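Local coordinates for attaching and effacing protein, pathogenesis factor (Escherichia coli, PDB 4E9L), which probably acts as an adhesin of the intimin/invasin family, of which this chain is a piece built of tandem immunoglobulin-like domains, at residues Ala243-Trp248 against Ala258-Gly263; Thr266-Val271 against Ala284-Val289. All coordinates share one frame; numbering follows the deposited sequence.

Contact 1: Ala243-Trp248 against Ala258-Gly263; sequences ATVSSW and ATLTTG
T244 and T261 are joined by a pair of backbone hydrogen bonds between antiparallel strands: T244 N gives to T261 O at 2.9 Å, and T261 N returns to T244 O. S246 N to T259 O carries the ladder one step further, with V245 and L260 as the non-hydrogen-bonded pair between. The next bond is made by a side chain. S246 OG accepts from T259 N at 2.8 Å, nearly straight (N-H...O 166°), and donates its own hydrogen to S247 O at 2.9 Å. The hydroxyl thus sits between the backbones as donor and acceptor at once; chi1 of 74° places OG between the backbone N and the carbonyl carbon, facing T259. It takes the place that the main-chain O of S246 would hold in a regular ladder.

The apolar contacts centre on A258. Its CB stands over one face of the W248 six-membered ring, 3.5 Å from the centroid and 10° off the normal, a CH-pi contact, while V245 CG1 touches the same methyl at 3.8 Å. V245 CG2 meets L260 CG more loosely. Beyond the two segments, W248 also packs on V214, L231 and P273, and L260 on V214, L269 and V271, which places this side of the hairpin in the domain interior. On the other side T244 and T261 lie side by side, pointing the same way, OG1 of T244 3.7 Å from T261 CB.

This is an antiparallel beta hairpin at the margin of a four-stranded sheet, strand 244-252 being outermost and broken by an irregularity, in an immunoglobulin-like beta sandwich of the Invasin domain 3 family.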
ATOM      1  N   ALA A 243       4.506  16.004  -6.215  1.00 18.03           N
ATOM      2  CA  ALA A 243       4.133  14.596  -5.990  1.00 15.67           C
ATOM      3  C   ALA A 243       2.643  14.490  -5.717  1.00 17.74           C
ATOM      4  O   ALA A 243       2.043  15.441  -5.207  1.00 16.81           O
ATOM      5  CB  ALA A 243       4.934  14.016  -4.826  1.00 15.90           C
ATOM      6  N   THR A 244       2.017  13.344  -6.059  1.00 13.62           N
ATOM      7  CA  THR A 244       0.574  13.193  -5.848  1.00 13.64           C
ATOM      8  C   THR A 244       0.255  11.803  -5.309  1.00 15.04           C
ATOM      9  O   THR A 244       1.084  10.895  -5.355  1.00 13.93           O
ATOM     10  CB  THR A 244      -0.218  13.374  -7.195  1.00 22.01           C
ATOM     11  OG1 THR A 244       0.164  12.356  -8.127  1.00 23.39           O
ATOM     12  CG2 THR A 244      -0.046  14.736  -7.833  1.00 20.43           C
ATOM     13  N   VAL A 245      -0.941  11.664  -4.767  1.00 12.65           N
ATOM     14  CA  VAL A 245      -1.498  10.384  -4.347  1.00 13.02           C
ATOM     15  C   VAL A 245      -2.845  10.254  -5.094  1.00 16.38           C
ATOM     16  O   VAL A 245      -3.577  11.235  -5.261  1.00 15.52           O
ATOM     17  CB  VAL A 245      -1.647  10.241  -2.796  1.00 17.11           C
ATOM     18  CG1 VAL A 245      -2.182   8.851  -2.416  1.00 15.77           C
ATOM     19  CG2 VAL A 245      -0.309  10.499  -2.091  1.00 17.95           C
ATOM     20  N   SER A 246      -3.153   9.040  -5.555  1.00 14.33           N
ATOM     21  CA  SER A 246      -4.396   8.690  -6.251  1.00 13.37           C
ATOM     22  C   SER A 246      -5.539   8.436  -5.260  1.00 16.46           C
ATOM     23  O   SER A 246      -5.368   8.537  -4.039  1.00 17.01           O
ATOM     24  CB  SER A 246      -4.160   7.418  -7.078  1.00 12.40           C
ATOM     25  OG  SER A 246      -4.076   6.252  -6.250  1.00 12.88           O
ATOM     26  N   SER A 247      -6.712   8.030  -5.787  1.00 13.06           N
ATOM     27  CA  SER A 247      -7.846   7.580  -4.992  1.00 12.32           C
ATOM     28  C   SER A 247      -7.402   6.268  -4.283  1.00 14.52           C
ATOM     29  O   SER A 247      -6.455   5.629  -4.722  1.00 12.00           O
ATOM     30  CB  SER A 247      -9.030   7.253  -5.903  1.00 15.47           C
ATOM     31  OG  SER A 247      -8.674   6.218  -6.811  1.00 14.69           O
ATOM     32  N   TRP A 248      -8.067   5.901  -3.189  1.00 13.12           N
ATOM     33  CA  TRP A 248      -7.758   4.671  -2.451  1.00 13.34           C
ATOM     34  C   TRP A 248      -8.670   3.521  -2.894  1.00 17.28           C
ATOM     35  O   TRP A 248      -9.826   3.749  -3.268  1.00 16.01           O
ATOM     36  CB  TRP A 248      -7.877   4.897  -0.937  1.00 11.71           C
ATOM     37  CG  TRP A 248      -6.804   5.819  -0.430  1.00 13.80           C
ATOM     38  CD1 TRP A 248      -6.786   7.183  -0.519  1.00 16.82           C
ATOM     39  CD2 TRP A 248      -5.573   5.438   0.205  1.00 13.60           C
ATOM     40  NE1 TRP A 248      -5.617   7.677   0.012  1.00 17.64           N
ATOM     41  CE2 TRP A 248      -4.861   6.628   0.484  1.00 19.20           C
ATOM     42  CE3 TRP A 248      -4.986   4.204   0.532  1.00 15.00           C
ATOM     43  CZ2 TRP A 248      -3.589   6.620   1.073  1.00 18.21           C
ATOM     44  CZ3 TRP A 248      -3.725   4.189   1.116  1.00 16.83           C
ATOM     45  CH2 TRP A 248      -3.046   5.387   1.399  1.00 17.77           C
ATOM     46  N   ALA A 258      -3.096   2.803  -2.544  1.00 13.35           N
ATOM     47  CA  ALA A 258      -3.146   3.976  -3.429  1.00 11.63           C
ATOM     48  C   ALA A 258      -1.840   4.054  -4.167  1.00 14.81           C
ATOM     49  O   ALA A 258      -0.843   3.462  -3.733  1.00 13.16           O
ATOM     50  CB  ALA A 258      -3.376   5.263  -2.616  1.00 11.82           C
ATOM     51  N   THR A 259      -1.836   4.787  -5.281  1.00 12.77           N
ATOM     52  CA  THR A 259      -0.639   5.059  -6.074  1.00 12.31           C
ATOM     53  C   THR A 259      -0.060   6.415  -5.707  1.00 16.38           C
ATOM     54  O   THR A 259      -0.740   7.437  -5.798  1.00 14.45           O
ATOM     55  CB  THR A 259      -0.920   4.984  -7.577  1.00 15.78           C
ATOM     56  OG1 THR A 259      -1.507   3.718  -7.859  1.00 15.60           O
ATOM     57  CG2 THR A 259       0.370   5.173  -8.420  1.00 14.76           C
ATOM     58  N   LEU A 260       1.213   6.422  -5.350  1.00 13.48           N
ATOM     59  CA  LEU A 260       1.932   7.648  -5.031  1.00 15.83           C
ATOM     60  C   LEU A 260       2.803   7.901  -6.258  1.00 18.70           C
ATOM     61  O   LEU A 260       3.624   7.042  -6.599  1.00 17.92           O
ATOM     62  CB  LEU A 260       2.812   7.430  -3.766  1.00 17.44           C
ATOM     63  CG  LEU A 260       3.563   8.646  -3.177  1.00 25.40           C
ATOM     64  CD1 LEU A 260       4.103   8.313  -1.796  1.00 27.15           C
ATOM     65  CD2 LEU A 260       4.768   9.008  -4.023  1.00 31.08           C
ATOM     66  N   THR A 261       2.609   9.045  -6.936  1.00 14.64           N
ATOM     67  CA  THR A 261       3.422   9.389  -8.106  1.00 14.85           C
ATOM     68  C   THR A 261       4.374  10.510  -7.699  1.00 19.13           C
ATOM     69  O   THR A 261       3.928  11.531  -7.180  1.00 18.64           O
ATOM     70  CB  THR A 261       2.559   9.818  -9.323  1.00 19.76           C
ATOM     71  OG1 THR A 261       1.498   8.886  -9.546  1.00 21.03           O
ATOM     72  CG2 THR A 261       3.397   9.966 -10.610  1.00 20.31           C
ATOM     73  N   THR A 262       5.667  10.335  -7.940  1.00 16.42           N
ATOM     74  CA  THR A 262       6.641  11.401  -7.626  1.00 17.40           C
ATOM     75  C   THR A 262       6.692  12.371  -8.809  1.00 21.94           C
ATOM     76  O   THR A 262       6.308  12.002  -9.916  1.00 20.58           O
ATOM     77  CB  THR A 262       8.044  10.806  -7.387  1.00 22.28           C
ATOM     78  OG1 THR A 262       8.501  10.259  -8.615  1.00 18.19           O
ATOM     79  CG2 THR A 262       8.057   9.736  -6.290  1.00 23.47           C
ATOM     80  N   GLY A 263       7.200  13.582  -8.576  1.00 20.82           N
ATOM     81  CA  GLY A 263       7.407  14.560  -9.644  1.00 20.72           C
ATOM     82  C   GLY A 263       8.892  14.640  -9.975  1.00 23.46           C
ATOM     83  O   GLY A 263       9.631  13.699  -9.679  1.00 22.36           O
TER

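Contact 2: Thr266-Val271 against Ala284-Val289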
ATOM      1  N   THR A 266      13.830  15.669  -6.501  1.00 15.88           N
ATOM      2  CA  THR A 266      14.424  14.537  -5.769  1.00 14.76           C
ATOM      3  C   THR A 266      14.508  14.906  -4.276  1.00 20.51           C
ATOM      4  O   THR A 266      14.390  16.083  -3.919  1.00 20.03           O
ATOM      5  CB  THR A 266      15.804  14.157  -6.324  1.00 19.32           C
ATOM      6  OG1 THR A 266      16.707  15.250  -6.118  1.00 19.20           O
ATOM      7  CG2 THR A 266      15.763  13.710  -7.800  1.00 16.98           C
ATOM      8  N   GLY A 267      14.762  13.912  -3.434  1.00 17.77           N
ATOM      9  CA  GLY A 267      14.891  14.124  -2.000  1.00 17.91           C
ATOM     10  C   GLY A 267      13.899  13.320  -1.185  1.00 22.24           C
ATOM     11  O   GLY A 267      13.211  12.437  -1.712  1.00 20.54           O
ATOM     12  N   GLU A 268      13.807  13.639   0.113  1.00 20.25           N
ATOM     13  CA  GLU A 268      12.900  12.959   1.023  1.00 21.06           C
ATOM     14  C   GLU A 268      11.437  13.310   0.782  1.00 22.09           C
ATOM     15  O   GLU A 268      11.089  14.450   0.479  1.00 20.29           O
ATOM     16  CB  GLU A 268      13.277  13.200   2.503  1.00 23.69           C
ATOM     17  CG  GLU A 268      14.594  12.568   2.942  1.00 43.24           C
ATOM     18  CD  GLU A 268      14.799  11.086   2.665  1.00 73.79           C
ATOM     19  OE1 GLU A 268      13.933  10.270   3.059  1.00 71.74           O
ATOM     20  OE2 GLU A 268      15.850  10.741   2.074  1.00 66.69           O
ATOM     21  N   LEU A 269      10.591  12.315   0.959  1.00 18.96           N
ATOM     22  CA  LEU A 269       9.146  12.395   0.835  1.00 19.21           C
ATOM     23  C   LEU A 269       8.502  11.520   1.925  1.00 21.93           C
ATOM     24  O   LEU A 269       8.926  10.384   2.140  1.00 22.10           O
ATOM     25  CB  LEU A 269       8.757  11.877  -0.574  1.00 19.59           C
ATOM     26  CG  LEU A 269       7.278  11.859  -0.954  1.00 24.31           C
ATOM     27  CD1 LEU A 269       6.651  13.204  -0.742  1.00 25.33           C
ATOM     28  CD2 LEU A 269       7.109  11.473  -2.415  1.00 27.35           C
ATOM     29  N   ARG A 270       7.484  12.056   2.601  1.00 18.37           N
ATOM     30  CA  ARG A 270       6.737  11.335   3.634  0.50 18.33           C
ATOM     31  C   ARG A 270       5.266  11.345   3.262  1.00 22.59           C
ATOM     32  O   ARG A 270       4.763  12.374   2.799  1.00 20.92           O
ATOM     33  CB  ARG A 270       6.937  11.964   5.029  0.50 20.09           C
ATOM     34  CG  ARG A 270       8.341  11.761   5.584  0.50 30.39           C
ATOM     35  CD  ARG A 270       8.585  12.493   6.899  0.50 37.39           C
ATOM     36  NE  ARG A 270       8.467  13.951   6.782  0.50 40.32           N
ATOM     37  CZ  ARG A 270       9.417  14.756   6.317  0.50 51.83           C
ATOM     38  NH1 ARG A 270      10.572  14.257   5.887  0.50 44.79           N
ATOM     39  NH2 ARG A 270       9.215  16.064   6.262  0.50 34.18           N
ATOM     40  N   VAL A 271       4.588  10.193   3.434  1.00 18.29           N
ATOM     41  CA  VAL A 271       3.181  10.040   3.126  1.00 17.56           C
ATOM     42  C   VAL A 271       2.414   9.640   4.367  1.00 20.76           C
ATOM     43  O   VAL A 271       2.714   8.621   4.992  1.00 20.60           O
ATOM     44  CB  VAL A 271       2.880   9.119   1.897  1.00 20.48           C
ATOM     45  CG1 VAL A 271       3.546   7.756   2.012  1.00 20.26           C
ATOM     46  CG2 VAL A 271       1.368   8.973   1.642  1.00 19.98           C
ATOM     47  N   ALA A 284       4.408   8.497   9.354  1.00 22.39           N
ATOM     48  CA  ALA A 284       4.328   8.576   7.894  1.00 21.30           C
ATOM     49  C   ALA A 284       5.288   7.575   7.270  1.00 23.70           C
ATOM     50  O   ALA A 284       6.354   7.309   7.846  1.00 23.15           O
ATOM     51  CB  ALA A 284       4.684   9.985   7.440  1.00 22.03           C
ATOM     52  N   ALA A 285       4.908   6.982   6.131  1.00 19.38           N
ATOM     53  CA  ALA A 285       5.838   6.094   5.417  1.00 19.71           C
ATOM     54  C   ALA A 285       6.870   7.020   4.728  1.00 24.78           C
ATOM     55  O   ALA A 285       6.501   8.075   4.199  1.00 23.34           O
ATOM     56  CB  ALA A 285       5.110   5.266   4.381  1.00 19.84           C
ATOM     57  N   GLN A 286       8.154   6.658   4.778  1.00 21.73           N
ATOM     58  CA  GLN A 286       9.168   7.499   4.186  1.00 23.04           C
ATOM     59  C   GLN A 286       9.869   6.861   2.986  1.00 25.15           C
ATOM     60  O   GLN A 286      10.186   5.664   2.973  1.00 22.65           O
ATOM     61  CB  GLN A 286      10.175   7.970   5.246  1.00 26.20           C
ATOM     62  CG  GLN A 286      11.009   9.195   4.832  1.00 55.40           C
ATOM     63  CD  GLN A 286      11.584   9.971   6.004  1.00 86.44           C
ATOM     64  OE1 GLN A 286      11.231   9.771   7.176  1.00 86.45           O
ATOM     65  NE2 GLN A 286      12.463  10.909   5.706  1.00 80.82           N
ATOM     66  N   LEU A 287      10.076   7.682   1.957  1.00 21.04           N
ATOM     67  CA  LEU A 287      10.828   7.255   0.796  1.00 20.43           C
ATOM     68  C   LEU A 287      11.753   8.362   0.321  1.00 21.56           C
ATOM     69  O   LEU A 287      11.606   9.533   0.714  1.00 21.76           O
ATOM     70  CB  LEU A 287       9.964   6.643  -0.340  1.00 20.86           C
ATOM     71  CG  LEU A 287       8.980   7.511  -1.141  1.00 25.74           C
ATOM     72  CD1 LEU A 287       9.676   8.207  -2.337  1.00 26.80           C
ATOM     73  CD2 LEU A 287       7.929   6.621  -1.780  1.00 28.68           C
ATOM     74  N   THR A 288      12.726   7.973  -0.482  1.00 16.72           N
ATOM     75  CA  THR A 288      13.652   8.889  -1.113  1.00 16.76           C
ATOM     76  C   THR A 288      13.318   8.908  -2.594  1.00 19.02           C
ATOM     77  O   THR A 288      13.288   7.847  -3.251  1.00 18.00           O
ATOM     78  CB  THR A 288      15.108   8.448  -0.846  1.00 24.24           C
ATOM     79  OG1 THR A 288      15.355   8.582   0.553  1.00 25.58           O
ATOM     80  CG2 THR A 288      16.127   9.296  -1.586  1.00 24.14           C
ATOM     81  N   VAL A 289      13.096  10.104  -3.130  1.00 15.26           N
ATOM     82  CA  VAL A 289      12.941  10.265  -4.576  1.00 13.05           C
ATOM     83  C   VAL A 289      14.376  10.458  -5.123  1.00 16.70           C
ATOM     84  O   VAL A 289      15.090  11.378  -4.722  1.00 15.27           O
ATOM     85  CB  VAL A 289      11.957  11.379  -5.028  1.00 15.61           C
ATOM     86  CG1 VAL A 289      11.808  11.403  -6.560  1.00 14.35           C
ATOM     87  CG2 VAL A 289      10.590  11.223  -4.359  1.00 14.96           C
TER
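A284 brings its CB against R270 CB at 3.8 Å. A285 closes a hydrogen-bonded pair with V271 and turns its methyl to V271 CG1, 3.8 Å away, on the buried face. Q286 points to the other face, where it runs side by side with R270 in one of the two conformers modelled for that arginine, its CD then 3.7 Å from R270 CG. CG anti to the backbone N (chi1 -162°) and an extended chain carry the amide across to E268, and NE2 gives a bent hydrogen bond of 3.1 Å to OE1 on the anti side of the carboxylate. L287 pairs with L269 through two backbone bonds; their side chains lie alongside each other, with CD1 of L287 4.2 Å from L269 CD2. T288 returns to the polar face, and its OG1 donates to E268 OE2 at 2.7 Å, on the syn side. V289 is bonded to G267 both ways, and its CG2 rests on L269 CD2 at 4.0 Å. G267 adopts backbone angles that a residue with a side chain would find strained.

The bend of E268 at chi2 (-52°) brings CD toward the neighbouring strand, where the carboxylate is gripped by two donors, from Q286 and T288. Both bonds lie about 30° out of the carboxylate plane; together they would fix its rotation and probably favour the charged form.

In the fold
Contacts 1 and 2 are successive hairpins of one domain, in series along the chain, with centres about 12 Å apart. They belong to different sheets, and their apolar sides face each other across the sandwich. T262 CG2 meets V289 CG2 at 3.5 Å, and L260 reaches two residues of strand 267-275: its CD2 lies 3.8 Å from L269 CD2 and its CD1 3.9 Å from V271 CG1. A243 CB adds a contact to L269 CD2 at 4.1 Å. The polar rows, T244 and T261 in contact 1 and E268, Q286 and T288 in contact 2, lie on the outward faces of their sheets.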